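Uncharacterized protein (Bombyx mori, PDB 5AZ0) probably catalyses the NADPH-dependent reduction of aldehydes and ketones, as an aldo-keto reductase built on a TIM barrel. Local coordinates at residues A[281-284]-A[285-288]. Numbering follows the deposited sequence.
Sequences KSRV and LENA. With ACT (acetate ion), chain K.
R283 and E286 run side by side, one helical turn apart, both heading outward the same way. A methylene meets a carboxylate oxygen here: CG of R283 lies 3.9 Å from E286 OE1. The charged atoms stay apart, NE of R283 being 5.4 Å from OE1 of E286, so any attraction acts at a distance. With its CG anti to the backbone N (chi1 -171°), E286 reaches out extended, and its OE2 is hydrogen-bonded to T258 OG1. R283, long and flexible enough to meet an anion, extends to an acetate, where NH1 makes a weak, bent hydrogen bond to the acetate O (2.8 Å, N-H...O 120°); the other acetate oxygen, OXT, lies at the guanidinium edge, in plane. T280 OG1 and V279 N also hydrogen-bond the acetate.

Three regular i to i+4 bonds hold the turn, N287 N to R283 O (2.7 Å) being nearly straight; A288 N to V284 O is weak. CG of N287, beside its backbone N (chi1 -61°), folds the amide back to 3.1 Å from R283 O, which neither OD1 nor ND2 bonds. Buried V284 and partly exposed L285 bring hydrocarbon to helix 51-64, where K281 forms a salt bridge with D56.

In related aldo-keto reductases, this Glu-Asn pair meets the cofactor's adenine and an arginine holds the 2'-phosphate of NADPH. The acetate, probably from the crystallisation liquor, is consistent with R283 belonging to such an anion site.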
ATOM      1  N   LYS A 281      14.064 -13.453   2.377  1.00 37.67           N
ATOM      2  CA  LYS A 281      13.392 -14.314   1.432  1.00 40.19           C
ATOM      3  C   LYS A 281      12.511 -15.363   2.062  1.00 43.64           C
ATOM      4  O   LYS A 281      11.534 -15.879   1.411  1.00 41.44           O
ATOM      5  CB  LYS A 281      14.417 -15.021   0.524  1.00 42.37           C
ATOM      6  CG  LYS A 281      15.299 -14.094  -0.301  1.00 47.64           C
ATOM      7  CD  LYS A 281      16.319 -14.892  -1.115  1.00 49.03           C
ATOM      8  CE  LYS A 281      17.449 -13.994  -1.532  1.00 56.58           C
ATOM      9  NZ  LYS A 281      18.089 -14.453  -2.799  1.00 64.26           N
ATOM     10  N   SER A 282      12.894 -15.809   3.261  1.00 40.90           N
ATOM     11  CA  SER A 282      12.031 -16.815   3.922  1.00 46.71           C
ATOM     12  C   SER A 282      10.673 -16.142   4.283  1.00 35.89           C
ATOM     13  O   SER A 282       9.651 -16.761   4.157  1.00 39.66           O
ATOM     14  CB  SER A 282      12.706 -17.455   5.149  1.00 42.82           C
ATOM     15  OG  SER A 282      13.380 -16.471   5.888  1.00 52.16           O
ATOM     16  N   ARG A 283      10.699 -14.884   4.715  1.00 40.79           N
ATOM     17  CA  ARG A 283       9.448 -14.125   4.963  1.00 41.63           C
ATOM     18  C   ARG A 283       8.633 -13.905   3.696  1.00 40.02           C
ATOM     19  O   ARG A 283       7.427 -14.152   3.668  1.00 36.84           O
ATOM     20  CB  ARG A 283       9.775 -12.858   5.697  1.00 49.44           C
ATOM     21  CG  ARG A 283      10.044 -13.172   7.172  1.00 57.90           C
ATOM     22  CD  ARG A 283      10.723 -11.998   7.832  1.00 68.83           C
ATOM     23  NE  ARG A 283      11.069 -12.201   9.236  1.00 70.32           N
ATOM     24  CZ  ARG A 283      12.014 -11.516   9.893  1.00 85.65           C
ATOM     25  NH1 ARG A 283      12.765 -10.584   9.292  1.00 88.96           N
ATOM     26  NH2 ARG A 283      12.230 -11.774  11.174  1.00 89.43           N
ATOM     27  N   VAL A 284       9.325 -13.622   2.599  1.00 39.87           N
ATOM     28  CA  VAL A 284       8.677 -13.519   1.309  1.00 37.04           C
ATOM     29  C   VAL A 284       7.942 -14.771   1.023  1.00 35.97           C
ATOM     30  O   VAL A 284       6.784 -14.765   0.625  1.00 33.59           O
ATOM     31  CB  VAL A 284       9.696 -13.254   0.189  1.00 35.89           C
ATOM     32  CG1 VAL A 284       9.091 -13.340  -1.177  1.00 34.52           C
ATOM     33  CG2 VAL A 284      10.298 -11.892   0.372  1.00 37.18           C
ATOM     34  N   LEU A 285       8.603 -15.887   1.213  1.00 38.03           N
ATOM     35  CA  LEU A 285       7.946 -17.179   0.915  1.00 38.09           C
ATOM     36  C   LEU A 285       6.755 -17.483   1.856  1.00 31.98           C
ATOM     37  O   LEU A 285       5.692 -17.976   1.452  1.00 32.93           O
ATOM     38  CB  LEU A 285       8.992 -18.307   1.035  1.00 41.03           C
ATOM     39  CG  LEU A 285       8.481 -19.725   0.827  1.00 41.17           C
ATOM     40  CD1 LEU A 285       7.709 -19.839  -0.462  1.00 40.34           C
ATOM     41  CD2 LEU A 285       9.637 -20.756   0.934  1.00 43.05           C
ATOM     42  N   GLU A 286       7.020 -17.260   3.125  1.00 36.84           N
ATOM     43  CA  GLU A 286       6.045 -17.502   4.237  1.00 41.75           C
ATOM     44  C   GLU A 286       4.784 -16.629   3.995  1.00 39.84           C
ATOM     45  O   GLU A 286       3.683 -17.176   3.908  1.00 33.73           O
ATOM     46  CB  GLU A 286       6.735 -17.168   5.567  1.00 42.37           C
ATOM     47  CG  GLU A 286       6.024 -17.533   6.881  1.00 56.03           C
ATOM     48  CD  GLU A 286       6.526 -16.738   8.105  1.00 54.30           C
ATOM     49  OE1 GLU A 286       7.585 -16.098   8.048  1.00 60.79           O
ATOM     50  OE2 GLU A 286       5.858 -16.734   9.159  1.00 67.54           O
ATOM     51  N   ASN A 287       4.979 -15.310   3.731  1.00 36.58           N
ATOM     52  CA  ASN A 287       3.845 -14.392   3.416  1.00 32.50           C
ATOM     53  C   ASN A 287       2.957 -14.846   2.304  1.00 32.09           C
ATOM     54  O   ASN A 287       1.765 -14.547   2.346  1.00 32.72           O
ATOM     55  CB  ASN A 287       4.315 -12.970   3.174  1.00 30.37           C
ATOM     56  CG  ASN A 287       4.977 -12.399   4.375  1.00 30.70           C
ATOM     57  OD1 ASN A 287       4.794 -12.925   5.448  1.00 35.83           O
ATOM     58  ND2 ASN A 287       5.793 -11.376   4.216  1.00 33.69           N
ATOM     59  N   ALA A 288       3.464 -15.609   1.333  1.00 35.43           N
ATOM     60  CA  ALA A 288       2.586 -16.027   0.220  1.00 36.71           C
ATOM     61  C   ALA A 288       1.903 -17.358   0.359  1.00 39.98           C
ATOM     62  O   ALA A 288       1.094 -17.744  -0.534  1.00 34.08           O
ATOM     63  CB  ALA A 288       3.291 -15.960  -1.111  1.00 42.00           C
TER
HETATM   64  C   ACT K 410      12.469  -7.894   7.158  0.80 55.15           C
HETATM   65  O   ACT K 410      11.568  -8.581   7.704  0.80 58.13           O
HETATM   66  OXT ACT K 410      13.394  -8.477   6.613  0.80 53.11           O
HETATM   67  CH3 ACT K 410      12.462  -6.388   7.075  0.80 58.40           C